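Long-range contacts in cytochrome P450 (PDB 5L92), which binds heme and the steroid corticosterone and, as a cytochrome P450, oxidises steroids, probably as a heme-dependent monooxygenase: residues A[18-26]-A[384-395]; A[375-385]-A[396-404]. All coordinates share one frame; numbering follows the deposited sequence.

Contact 1: residues A[18-26]-A[384-395]; sequences TKEERFNPF and LKPIESTFVYGL. With C0R (corticosterone), chain D.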
loop_
_atom_site.group_PDB
_atom_site.type_symbol
_atom_site.label_atom_id
_atom_site.label_comp_id
_atom_site.label_asym_id
_atom_site.label_seq_id
_atom_site.Cartn_x
_atom_site.Cartn_y
_atom_site.Cartn_z
ATOM N N THR A 18 -1.641 -20.762 -10.397
ATOM C CA THR A 18 -2.949 -20.235 -10.759
ATOM C C THR A 18 -3.233 -18.944 -9.992
ATOM O O THR A 18 -2.490 -18.529 -9.097
ATOM C CB THR A 18 -4.062 -21.249 -10.480
ATOM O OG1 THR A 18 -4.017 -21.654 -9.103
ATOM C CG2 THR A 18 -3.942 -22.471 -11.397
ATOM N N LYS A 19 -4.338 -18.303 -10.364
ATOM C CA LYS A 19 -4.756 -17.093 -9.676
ATOM C C LYS A 19 -4.913 -17.360 -8.190
ATOM O O LYS A 19 -4.399 -16.611 -7.347
ATOM C CB LYS A 19 -6.064 -16.600 -10.291
ATOM C CG LYS A 19 -5.866 -16.039 -11.681
ATOM C CD LYS A 19 -7.183 -15.775 -12.373
ATOM C CE LYS A 19 -7.052 -14.626 -13.378
ATOM N NZ LYS A 19 -6.094 -14.896 -14.488
ATOM N N GLU A 20 -5.573 -18.471 -7.861
ATOM C CA GLU A 20 -5.919 -18.786 -6.482
ATOM C C GLU A 20 -4.672 -19.028 -5.645
ATOM O O GLU A 20 -4.623 -18.646 -4.469
ATOM C CB GLU A 20 -6.837 -20.013 -6.426
ATOM C CG GLU A 20 -8.189 -19.857 -7.158
ATOM C CD GLU A 20 -8.055 -19.670 -8.690
ATOM O OE1 GLU A 20 -7.369 -20.501 -9.349
ATOM O OE2 GLU A 20 -8.609 -18.672 -9.224
ATOM N N GLU A 21 -3.644 -19.647 -6.229
ATOM C CA GLU A 21 -2.397 -19.825 -5.490
ATOM C C GLU A 21 -1.674 -18.493 -5.311
ATOM O O GLU A 21 -1.212 -18.182 -4.211
ATOM C CB GLU A 21 -1.515 -20.873 -6.181
ATOM C CG GLU A 21 -2.021 -22.293 -5.887
ATOM C CD GLU A 21 -1.503 -23.368 -6.843
ATOM O OE1 GLU A 21 -0.933 -23.024 -7.910
ATOM O OE2 GLU A 21 -1.678 -24.571 -6.514
ATOM N N ARG A 22 -1.603 -17.673 -6.368
ATOM C CA ARG A 22 -1.049 -16.322 -6.237
ATOM C C ARG A 22 -1.737 -15.506 -5.142
ATOM O O ARG A 22 -1.090 -14.738 -4.425
ATOM C CB ARG A 22 -1.166 -15.570 -7.567
ATOM C CG ARG A 22 -0.361 -16.161 -8.709
ATOM C CD ARG A 22 -0.746 -15.523 -10.050
ATOM N NE ARG A 22 0.249 -14.559 -10.512
ATOM C CZ ARG A 22 0.169 -13.235 -10.386
ATOM N NH1 ARG A 22 -0.894 -12.651 -9.783
ATOM N NH2 ARG A 22 1.178 -12.489 -10.873
ATOM N N PHE A 23 -3.050 -15.604 -5.026
ATOM C CA PHE A 23 -3.713 -14.832 -3.992
ATOM C C PHE A 23 -3.668 -15.506 -2.630
ATOM O O PHE A 23 -4.137 -14.926 -1.652
ATOM C CB PHE A 23 -5.163 -14.565 -4.382
ATOM C CG PHE A 23 -5.794 -13.419 -3.645
ATOM C CD1 PHE A 23 -5.242 -12.154 -3.697
ATOM C CD2 PHE A 23 -6.958 -13.600 -2.939
ATOM C CE1 PHE A 23 -5.845 -11.060 -3.014
ATOM C CE2 PHE A 23 -7.572 -12.527 -2.266
ATOM C CZ PHE A 23 -7.006 -11.250 -2.322
ATOM N N ASN A 24 -3.123 -16.710 -2.537
ATOM C CA ASN A 24 -3.014 -17.424 -1.266
ATOM C C ASN A 24 -1.602 -18.006 -1.163
ATOM O O ASN A 24 -1.383 -19.218 -1.284
ATOM C CB ASN A 24 -4.115 -18.480 -1.126
ATOM C CG ASN A 24 -5.524 -17.852 -1.075
ATOM O OD1 ASN A 24 -5.947 -17.321 -0.049
ATOM N ND2 ASN A 24 -6.234 -17.891 -2.195
ATOM N N PRO A 25 -0.618 -17.142 -0.936
ATOM C CA PRO A 25 0.767 -17.585 -0.751
ATOM C C PRO A 25 1.070 -18.138 0.636
ATOM O O PRO A 25 2.225 -18.495 0.905
ATOM C CB PRO A 25 1.567 -16.290 -1.000
ATOM C CG PRO A 25 0.622 -15.185 -0.530
ATOM C CD PRO A 25 -0.757 -15.670 -0.900
ATOM N N PHE A 26 0.070 -18.273 1.505
ATOM C CA PHE A 26 0.359 -18.479 2.924
ATOM C C PHE A 26 0.840 -19.890 3.257
ATOM O O PHE A 26 1.571 -20.047 4.232
ATOM C CB PHE A 26 -0.873 -18.090 3.751
ATOM C CG PHE A 26 -1.441 -16.729 3.340
ATOM C CD1 PHE A 26 -0.756 -15.587 3.622
ATOM C CD2 PHE A 26 -2.630 -16.636 2.647
ATOM C CE1 PHE A 26 -1.254 -14.344 3.237
ATOM C CE2 PHE A 26 -3.122 -15.409 2.268
ATOM C CZ PHE A 26 -2.418 -14.272 2.545
ATOM N N LEU A 384 -12.236 -14.367 -9.222
ATOM C CA LEU A 384 -11.027 -13.988 -8.494
ATOM C C LEU A 384 -9.974 -13.508 -9.497
ATOM O O LEU A 384 -9.509 -14.280 -10.352
ATOM C CB LEU A 384 -10.521 -15.176 -7.671
ATOM C CG LEU A 384 -9.340 -14.887 -6.766
ATOM C CD1 LEU A 384 -9.774 -14.085 -5.566
ATOM C CD2 LEU A 384 -8.622 -16.167 -6.355
ATOM N N LYS A 385 -9.594 -12.238 -9.412
ATOM C CA LYS A 385 -8.618 -11.653 -10.342
ATOM C C LYS A 385 -7.554 -10.890 -9.568
ATOM O O LYS A 385 -7.612 -9.656 -9.468
ATOM C CB LYS A 385 -9.300 -10.751 -11.370
ATOM C CG LYS A 385 -10.426 -11.439 -12.117
ATOM C CD LYS A 385 -10.872 -10.586 -13.269
ATOM C CE LYS A 385 -12.100 -11.126 -13.935
ATOM N NZ LYS A 385 -12.732 -10.070 -14.773
ATOM N N PRO A 386 -6.536 -11.591 -9.059
ATOM C CA PRO A 386 -5.481 -10.920 -8.292
ATOM C C PRO A 386 -4.671 -9.962 -9.148
ATOM O O PRO A 386 -4.356 -10.243 -10.299
ATOM C CB PRO A 386 -4.605 -12.069 -7.796
ATOM C CG PRO A 386 -5.347 -13.326 -8.127
ATOM C CD PRO A 386 -6.233 -13.014 -9.266
ATOM N N ILE A 387 -4.294 -8.836 -8.550
ATOM C CA ILE A 387 -3.398 -7.916 -9.235
ATOM C C ILE A 387 -2.073 -8.622 -9.534
ATOM O O ILE A 387 -1.539 -9.365 -8.700
ATOM C CB ILE A 387 -3.182 -6.659 -8.383
ATOM C CG1 ILE A 387 -4.521 -5.911 -8.190
ATOM C CG2 ILE A 387 -2.138 -5.743 -9.067
ATOM C CD1 ILE A 387 -4.635 -5.055 -6.891
ATOM N N GLU A 388 -1.549 -8.393 -10.736
ATOM C CA GLU A 388 -0.274 -8.969 -11.163
ATOM C C GLU A 388 0.831 -8.039 -10.677
ATOM O O GLU A 388 1.276 -7.131 -11.386
ATOM C CB GLU A 388 -0.266 -9.167 -12.679
ATOM C CG GLU A 388 0.852 -10.053 -13.182
ATOM C CD GLU A 388 0.542 -10.670 -14.540
ATOM O OE1 GLU A 388 0.637 -9.945 -15.560
ATOM O OE2 GLU A 388 0.197 -11.879 -14.579
ATOM N N SER A 389 1.292 -8.273 -9.452
ATOM C CA SER A 389 2.223 -7.351 -8.827
ATOM C C SER A 389 2.886 -8.056 -7.665
ATOM O O SER A 389 2.270 -8.894 -7.009
ATOM C CB SER A 389 1.481 -6.079 -8.344
ATOM O OG SER A 389 2.293 -5.233 -7.553
ATOM N N THR A 390 4.154 -7.736 -7.430
ATOM C CA THR A 390 4.770 -8.112 -6.161
ATOM C C THR A 390 4.812 -6.947 -5.187
ATOM O O THR A 390 5.022 -7.166 -3.999
ATOM C CB THR A 390 6.209 -8.675 -6.348
ATOM O OG1 THR A 390 7.136 -7.622 -6.579
ATOM C CG2 THR A 390 6.288 -9.609 -7.474
ATOM N N PHE A 391 4.608 -5.711 -5.658
ATOM C CA PHE A 391 4.615 -4.578 -4.755
ATOM C C PHE A 391 3.273 -4.397 -4.032
ATOM O O PHE A 391 3.258 -3.861 -2.909
ATOM C CB PHE A 391 4.968 -3.296 -5.522
ATOM C CG PHE A 391 6.353 -3.272 -6.086
ATOM C CD1 PHE A 391 7.467 -3.292 -5.261
ATOM C CD2 PHE A 391 6.540 -3.166 -7.461
ATOM C CE1 PHE A 391 8.756 -3.219 -5.808
ATOM C CE2 PHE A 391 7.818 -3.096 -8.012
ATOM C CZ PHE A 391 8.923 -3.122 -7.192
ATOM N N VAL A 392 2.155 -4.848 -4.624
ATOM C CA VAL A 392 0.858 -4.754 -3.958
ATOM C C VAL A 392 0.105 -6.078 -4.060
ATOM O O VAL A 392 0.353 -6.905 -4.933
ATOM C CB VAL A 392 -0.008 -3.587 -4.492
ATOM C CG1 VAL A 392 0.713 -2.287 -4.275
ATOM C CG2 VAL A 392 -0.367 -3.780 -5.958
ATOM N N TYR A 393 -0.838 -6.258 -3.143
ATOM C CA TYR A 393 -1.547 -7.515 -2.980
ATOM C C TYR A 393 -3.043 -7.196 -2.910
ATOM O O TYR A 393 -3.510 -6.516 -1.991
ATOM C CB TYR A 393 -1.043 -8.240 -1.732
ATOM C CG TYR A 393 -1.899 -9.433 -1.366
ATOM C CD1 TYR A 393 -1.669 -10.672 -1.936
ATOM C CD2 TYR A 393 -2.943 -9.318 -0.461
ATOM C CE1 TYR A 393 -2.463 -11.794 -1.602
ATOM C CE2 TYR A 393 -3.736 -10.433 -0.114
ATOM C CZ TYR A 393 -3.480 -11.663 -0.693
ATOM O OH TYR A 393 -4.285 -12.743 -0.371
ATOM N N GLY A 394 -3.793 -7.610 -3.913
ATOM C CA GLY A 394 -5.185 -7.231 -3.934
ATOM C C GLY A 394 -5.856 -7.800 -5.151
ATOM O O GLY A 394 -5.265 -8.574 -5.905
ATOM N N LEU A 395 -7.106 -7.405 -5.325
ATOM C CA LEU A 395 -7.906 -7.838 -6.456
ATOM C C LEU A 395 -8.150 -6.689 -7.421
ATOM O O LEU A 395 -8.299 -5.545 -7.019
ATOM C CB LEU A 395 -9.229 -8.395 -5.968
ATOM C CG LEU A 395 -9.063 -9.525 -4.967
ATOM C CD1 LEU A 395 -10.439 -9.936 -4.485
ATOM C CD2 LEU A 395 -8.322 -10.733 -5.582
HETATM C C1 C0R D . 4.446 1.214 -1.023
HETATM C C2 C0R D . 3.459 1.530 0.116
HETATM C C3 C0R D . 2.866 3.014 0.116
HETATM C C4 C0R D . 2.810 3.766 -1.305
HETATM C C5 C0R D . 3.488 3.114 -2.511
HETATM C C6 C0R D . 3.387 3.815 -3.927
HETATM C C7 C0R D . 4.869 3.880 -4.594
HETATM C C8 C0R D . 5.546 2.522 -4.599
HETATM C C9 C0R D . 5.589 1.821 -3.173
HETATM C C10 C0R D . 4.225 1.743 -2.399
HETATM C C11 C0R D . 6.394 0.435 -3.306
HETATM C C12 C0R D . 7.859 0.661 -4.020
HETATM C C13 C0R D . 7.796 1.319 -5.382
HETATM C C14 C0R D . 6.938 2.710 -5.234
HETATM C C15 C0R D . 6.932 3.200 -6.471
HETATM C C16 C0R D . 8.426 2.891 -7.008
HETATM C C17 C0R D . 8.984 1.773 -5.855
HETATM C C18 C0R D . 7.129 0.361 -6.425
HETATM C C19 C0R D . 3.221 0.792 -3.092
HETATM C C20 C0R D . 9.943 0.732 -6.497
HETATM C C21 C0R D . 11.238 0.280 -5.804
HETATM O O1 C0R D . 2.350 3.599 1.063
HETATM O O2 C0R D . 5.690 -0.449 -4.005
HETATM O O3 C0R D . 9.671 0.258 -7.595
HETATM O O4 C0R D . 11.757 -0.808 -6.562
#
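The Phe23 ring is sandwiched between Tyr393 and Leu395, with Tyr393 OH lying 3.4 Å above its plane over the centre and Leu395 CD2 making a CH-pi contact with the opposite face, 3.6 Å from the centroid. The short N-terminal helix 19-22 is thereby joined to the long C-terminal loop that, in the P450 fold, reaches into the substrate pocket and carries the last substrate recognition site (SRS6). The Phe23 and Tyr393 rings are near parallel (7°) but slid so far apart that they barely overlap. Phe23 O lies at the edge of the tyrosine ring, in its plane, and accepts a short 2.5 Å hydrogen bond from Tyr393 OH; Arg286 in turn donates to the hydroxyl. With CG anti to the backbone N (chi1 -160°), Phe23 carries its ring past Pro386 to lie between Tyr393 and Leu395, and Tyr256 of helix 247-260 meets it edge-to-face. The two methyls of Leu384 divide the work: CD1 touches the Phe23 ring, while CD2 packs 3.8 Å from Glu20 CG. The Arg22 guanidinium has Ile387 O in plane at its edge. Glu388 OE2 instead sits over a face, and its 3.9 Å separation from Arg22 NH2 makes a long salt bridge of charges alone. At the loop tip, Phe391 turns one ring face to corticosterone, whose C18 methyl stands 3.6 Å above the ring plane. Ser389 OG accepts from Val392 N at 3.0 Å, an ST motif, and also bonds Val169 O.

Contact 2: residues A[375-385]-A[396-404]; sequences QMDWSPSFELK and KELLIRKNV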
loop_
_atom_site.group_PDB
_atom_site.type_symbol
_atom_site.label_atom_id
_atom_site.label_comp_id
_atom_site.label_asym_id
_atom_site.label_seq_id
_atom_site.Cartn_x
_atom_site.Cartn_y
_atom_site.Cartn_z
ATOM N N GLN A 375 -26.951 -7.720 3.596
ATOM C CA GLN A 375 -27.160 -8.996 3.009
ATOM C C GLN A 375 -26.323 -9.191 1.754
ATOM O O GLN A 375 -26.580 -10.071 0.988
ATOM C CB GLN A 375 -28.630 -9.201 2.729
ATOM C CG GLN A 375 -29.526 -9.113 3.932
ATOM C CD GLN A 375 -29.006 -9.905 5.103
ATOM O OE1 GLN A 375 -28.776 -11.105 5.006
ATOM N NE2 GLN A 375 -28.801 -9.239 6.209
ATOM N N MET A 376 -25.312 -8.369 1.574
ATOM C CA MET A 376 -24.439 -8.474 0.435
ATOM C C MET A 376 -23.723 -9.823 0.318
ATOM O O MET A 376 -23.426 -10.455 1.279
ATOM C CB MET A 376 -23.434 -7.311 0.394
ATOM C CG MET A 376 -22.133 -7.496 1.136
ATOM S SD MET A 376 -20.963 -6.141 1.003
ATOM C CE MET A 376 -21.229 -5.360 2.516
ATOM N N ASP A 377 -23.479 -10.238 -0.903
ATOM C CA ASP A 377 -22.784 -11.474 -1.174
ATOM C C ASP A 377 -22.173 -11.431 -2.555
ATOM O O ASP A 377 -22.410 -10.531 -3.308
ATOM C CB ASP A 377 -23.721 -12.663 -1.003
ATOM C CG ASP A 377 -22.997 -13.964 -0.616
ATOM O OD1 ASP A 377 -21.800 -14.008 -0.481
ATOM O OD2 ASP A 377 -23.658 -14.953 -0.458
ATOM N N TRP A 378 -21.362 -12.419 -2.857
ATOM C CA TRP A 378 -20.743 -12.499 -4.136
ATOM C C TRP A 378 -21.803 -12.448 -5.207
ATOM O O TRP A 378 -22.819 -13.039 -5.079
ATOM C CB TRP A 378 -19.974 -13.800 -4.321
ATOM C CG TRP A 378 -19.236 -14.335 -3.187
ATOM C CD1 TRP A 378 -19.626 -15.317 -2.402
ATOM C CD2 TRP A 378 -17.943 -13.965 -2.750
ATOM N NE1 TRP A 378 -18.702 -15.577 -1.480
ATOM C CE2 TRP A 378 -17.639 -14.761 -1.678
ATOM C CE3 TRP A 378 -17.020 -13.032 -3.159
ATOM C CZ2 TRP A 378 -16.465 -14.653 -1.004
ATOM C CZ3 TRP A 378 -15.885 -12.930 -2.504
ATOM C CH2 TRP A 378 -15.597 -13.729 -1.442
ATOM N N SER A 379 -21.539 -11.749 -6.278
ATOM C CA SER A 379 -22.453 -11.716 -7.378
ATOM C C SER A 379 -22.237 -12.958 -8.207
ATOM O O SER A 379 -21.207 -13.536 -8.159
ATOM C CB SER A 379 -22.261 -10.443 -8.168
ATOM O OG SER A 379 -21.944 -10.642 -9.503
ATOM N N PRO A 380 -23.293 -13.304 -9.024
ATOM C CA PRO A 380 -23.060 -14.473 -9.877
ATOM C C PRO A 380 -21.929 -14.290 -10.871
ATOM O O PRO A 380 -21.471 -15.245 -11.389
ATOM C CB PRO A 380 -24.369 -14.674 -10.605
ATOM C CG PRO A 380 -25.386 -14.012 -9.798
ATOM C CD PRO A 380 -24.722 -12.828 -9.282
ATOM N N SER A 381 -21.496 -13.069 -11.090
ATOM C CA SER A 381 -20.423 -12.796 -12.001
ATOM C C SER A 381 -19.039 -12.699 -11.378
ATOM O O SER A 381 -18.094 -12.437 -12.062
ATOM C CB SER A 381 -20.686 -11.516 -12.765
ATOM O OG SER A 381 -21.581 -11.715 -13.797
ATOM N N PHE A 382 -18.937 -12.913 -10.087
ATOM C CA PHE A 382 -17.674 -12.816 -9.428
ATOM C C PHE A 382 -16.646 -13.787 -9.936
ATOM O O PHE A 382 -16.922 -14.918 -10.141
ATOM C CB PHE A 382 -17.808 -12.975 -7.919
ATOM C CG PHE A 382 -16.495 -13.067 -7.206
ATOM C CD1 PHE A 382 -15.855 -14.258 -7.154
ATOM C CD2 PHE A 382 -15.903 -11.979 -6.658
ATOM C CE1 PHE A 382 -14.654 -14.380 -6.559
ATOM C CE2 PHE A 382 -14.683 -12.085 -6.069
ATOM C CZ PHE A 382 -14.065 -13.294 -6.005
ATOM N N GLU A 383 -15.442 -13.282 -10.089
ATOM C CA GLU A 383 -14.283 -14.054 -10.478
ATOM C C GLU A 383 -13.102 -13.504 -9.717
ATOM O O GLU A 383 -12.983 -12.340 -9.609
ATOM C CB GLU A 383 -13.990 -13.947 -11.959
ATOM C CG GLU A 383 -14.662 -14.927 -12.878
ATOM C CD GLU A 383 -14.650 -14.461 -14.319
ATOM O OE1 GLU A 383 -13.567 -14.200 -14.851
ATOM O OE2 GLU A 383 -15.718 -14.312 -14.929
ATOM N N LEU A 384 -12.236 -14.367 -9.222
ATOM C CA LEU A 384 -11.027 -13.988 -8.494
ATOM C C LEU A 384 -9.974 -13.508 -9.497
ATOM O O LEU A 384 -9.509 -14.280 -10.352
ATOM C CB LEU A 384 -10.521 -15.176 -7.671
ATOM C CG LEU A 384 -9.340 -14.887 -6.766
ATOM C CD1 LEU A 384 -9.774 -14.085 -5.566
ATOM C CD2 LEU A 384 -8.622 -16.167 -6.355
ATOM N N LYS A 385 -9.594 -12.238 -9.412
ATOM C CA LYS A 385 -8.618 -11.653 -10.342
ATOM C C LYS A 385 -7.554 -10.890 -9.568
ATOM O O LYS A 385 -7.612 -9.656 -9.468
ATOM C CB LYS A 385 -9.300 -10.751 -11.370
ATOM C CG LYS A 385 -10.426 -11.439 -12.117
ATOM C CD LYS A 385 -10.872 -10.586 -13.269
ATOM C CE LYS A 385 -12.100 -11.126 -13.935
ATOM N NZ LYS A 385 -12.732 -10.070 -14.773
ATOM N N LYS A 396 -8.246 -7.025 -8.700
ATOM C CA LYS A 396 -8.519 -6.033 -9.730
ATOM C C LYS A 396 -9.995 -5.672 -9.822
ATOM O O LYS A 396 -10.332 -4.574 -10.289
ATOM C CB LYS A 396 -8.041 -6.563 -11.074
ATOM C CG LYS A 396 -6.518 -6.946 -11.075
ATOM C CD LYS A 396 -6.122 -7.785 -12.273
ATOM C CE LYS A 396 -6.499 -7.124 -13.577
ATOM N NZ LYS A 396 -6.079 -5.692 -13.629
ATOM N N GLU A 397 -10.878 -6.591 -9.427
ATOM C CA GLU A 397 -12.312 -6.351 -9.390
ATOM C C GLU A 397 -12.892 -7.194 -8.254
ATOM O O GLU A 397 -12.265 -8.139 -7.781
ATOM C CB GLU A 397 -12.983 -6.661 -10.743
ATOM C CG GLU A 397 -12.909 -8.119 -11.226
ATOM C CD GLU A 397 -14.102 -8.500 -12.166
ATOM O OE1 GLU A 397 -14.353 -7.762 -13.152
ATOM O OE2 GLU A 397 -14.798 -9.521 -11.890
ATOM N N LEU A 398 -14.085 -6.822 -7.791
ATOM C CA LEU A 398 -14.730 -7.583 -6.720
ATOM C C LEU A 398 -16.243 -7.373 -6.848
ATOM O O LEU A 398 -16.810 -6.441 -6.270
ATOM C CB LEU A 398 -14.180 -7.156 -5.367
ATOM C CG LEU A 398 -14.748 -7.799 -4.096
ATOM C CD1 LEU A 398 -14.762 -9.265 -4.167
ATOM C CD2 LEU A 398 -13.935 -7.409 -2.911
ATOM N N LEU A 399 -16.882 -8.233 -7.642
ATOM C CA LEU A 399 -18.294 -8.050 -7.959
ATOM C C LEU A 399 -19.152 -8.573 -6.825
ATOM O O LEU A 399 -19.058 -9.749 -6.445
ATOM C CB LEU A 399 -18.667 -8.729 -9.272
ATOM C CG LEU A 399 -17.831 -8.230 -10.454
ATOM C CD1 LEU A 399 -18.276 -8.878 -11.767
ATOM C CD2 LEU A 399 -17.866 -6.720 -10.548
ATOM N N ILE A 400 -19.991 -7.685 -6.292
ATOM C CA ILE A 400 -20.866 -7.966 -5.168
ATOM C C ILE A 400 -22.317 -7.696 -5.572
ATOM O O ILE A 400 -22.602 -6.737 -6.296
ATOM C CB ILE A 400 -20.451 -7.107 -3.954
ATOM C CG1 ILE A 400 -19.077 -7.528 -3.429
ATOM C CG2 ILE A 400 -21.500 -7.122 -2.891
ATOM C CD1 ILE A 400 -18.982 -8.884 -2.860
ATOM N N ARG A 401 -23.219 -8.515 -5.068
ATOM C CA ARG A 401 -24.638 -8.373 -5.233
ATOM C C ARG A 401 -25.153 -7.805 -3.905
ATOM O O ARG A 401 -24.905 -8.338 -2.864
ATOM C CB ARG A 401 -25.282 -9.702 -5.562
ATOM C CG ARG A 401 -26.783 -9.734 -5.452
ATOM C CD ARG A 401 -27.455 -10.748 -6.330
ATOM N NE ARG A 401 -27.290 -10.414 -7.706
ATOM C CZ ARG A 401 -27.762 -11.120 -8.692
ATOM N NH1 ARG A 401 -28.449 -12.185 -8.468
ATOM N NH2 ARG A 401 -27.558 -10.740 -9.898
ATOM N N LYS A 402 -25.865 -6.695 -3.966
ATOM C CA LYS A 402 -26.379 -6.013 -2.784
ATOM C C LYS A 402 -27.442 -6.730 -1.992
ATOM O O LYS A 402 -27.449 -6.663 -0.824
ATOM C CB LYS A 402 -26.945 -4.679 -3.143
ATOM C CG LYS A 402 -25.972 -3.687 -3.647
ATOM C CD LYS A 402 -26.700 -2.621 -4.388
ATOM C CE LYS A 402 -25.849 -1.439 -4.683
ATOM N NZ LYS A 402 -26.610 -0.476 -5.483
ATOM N N ASN A 403 -28.328 -7.410 -2.665
ATOM C CA ASN A 403 -29.400 -8.137 -2.035
ATOM C C ASN A 403 -30.364 -7.323 -1.188
ATOM O O ASN A 403 -30.793 -7.760 -0.149
ATOM C CB ASN A 403 -28.853 -9.289 -1.224
ATOM C CG ASN A 403 -28.336 -10.386 -2.079
ATOM O OD1 ASN A 403 -29.009 -10.877 -2.954
ATOM N ND2 ASN A 403 -27.120 -10.727 -1.866
ATOM N N VAL A 404 -30.704 -6.144 -1.647
ATOM C CA VAL A 404 -31.659 -5.345 -0.945
ATOM C C VAL A 404 -33.039 -5.874 -1.322
ATOM O O VAL A 404 -33.786 -6.325 -0.487
ATOM C CB VAL A 404 -31.597 -3.909 -1.342
ATOM C CG1 VAL A 404 -30.326 -3.295 -0.908
ATOM C CG2 VAL A 404 -31.793 -3.788 -2.806
HETATM O O HOH W 1 -28.172 -5.777 1.751
HETATM O O HOH W 2 -11.434 -10.806 -7.797
HETATM O O HOH W 3 -15.166 -10.244 -9.181
#
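Asp377 and Arg401 form the hydrogen-bonded pair of a short antiparallel ladder. Arg401 N donates to Asp377 O at 2.8 Å, and Asp377 N returns a 3.1 Å bond to Arg401 O. The two strands are the central (399-401) and an outer one (377-378) of the small three-stranded sheet near the P450 C terminus; strand 131-133 flanks 399-401 on its other side and takes up Ile400 by backbone bonds to Ile132. Beyond the neighbouring Trp378-Ile400 pair the ladder distorts: Ser379 N reaches Leu399 O at 3.2 Å from 43° above the carbonyl plane. A type I turn, Ser379 to Phe382, then moves the chain outward, with Ser379 OG accepting from Ser381 N in an ST turn. Here water bridges the two segments. One molecule accepts from Lys385 N and donates to Glu383 O and Glu397 O; another accepts from Glu383 N and Leu399 N and donates to Glu397 OE2. Direct pairing resumes where Lys396 N binds Lys385 O at 2.8 Å. Glu397, its CG between backbone N and carbonyl carbon (chi1 63°), brings OE1 to 3.3 Å from Lys385 NZ, a long salt bridge. At the other end, Asn403 ND2 donates to Gln375 O at 3.0 Å, and a third water links Gln375 N to Lys402 O. Among side chains, Leu398 CD1 meets the Phe382 edge, 3.4 Å from CE2, while Pro380 CD covers a face of the Arg401 guanidinium. Direct backbone bonds thus hold the strand pair and the Lys385-Lys396 end, waters satisfy peptide groups between the turn and Lys385, and the charges of Arg401 and Asp377 are paired with Asp131 and Lys262.

Following the chain from the N terminus, helix 19-22 comes first, but its partner loop 384-395 arrives only after 357 intervening residues, so contact 1 closes a circuit around nearly the whole P450 fold. Contact 2 is local: it pairs 375-385 with 396-404 across just ten residues, forming the base of the excursion that contact 1 uses. The segments alternate along the chain, so the two contacts cross rather than nest, and they share Leu384 and Lys385. Lys396 also packs against Pro386 and Ile387, joining them directly. Together they tie the N-terminal helix and the loop bordering the steroid pocket to the C-terminal sheet.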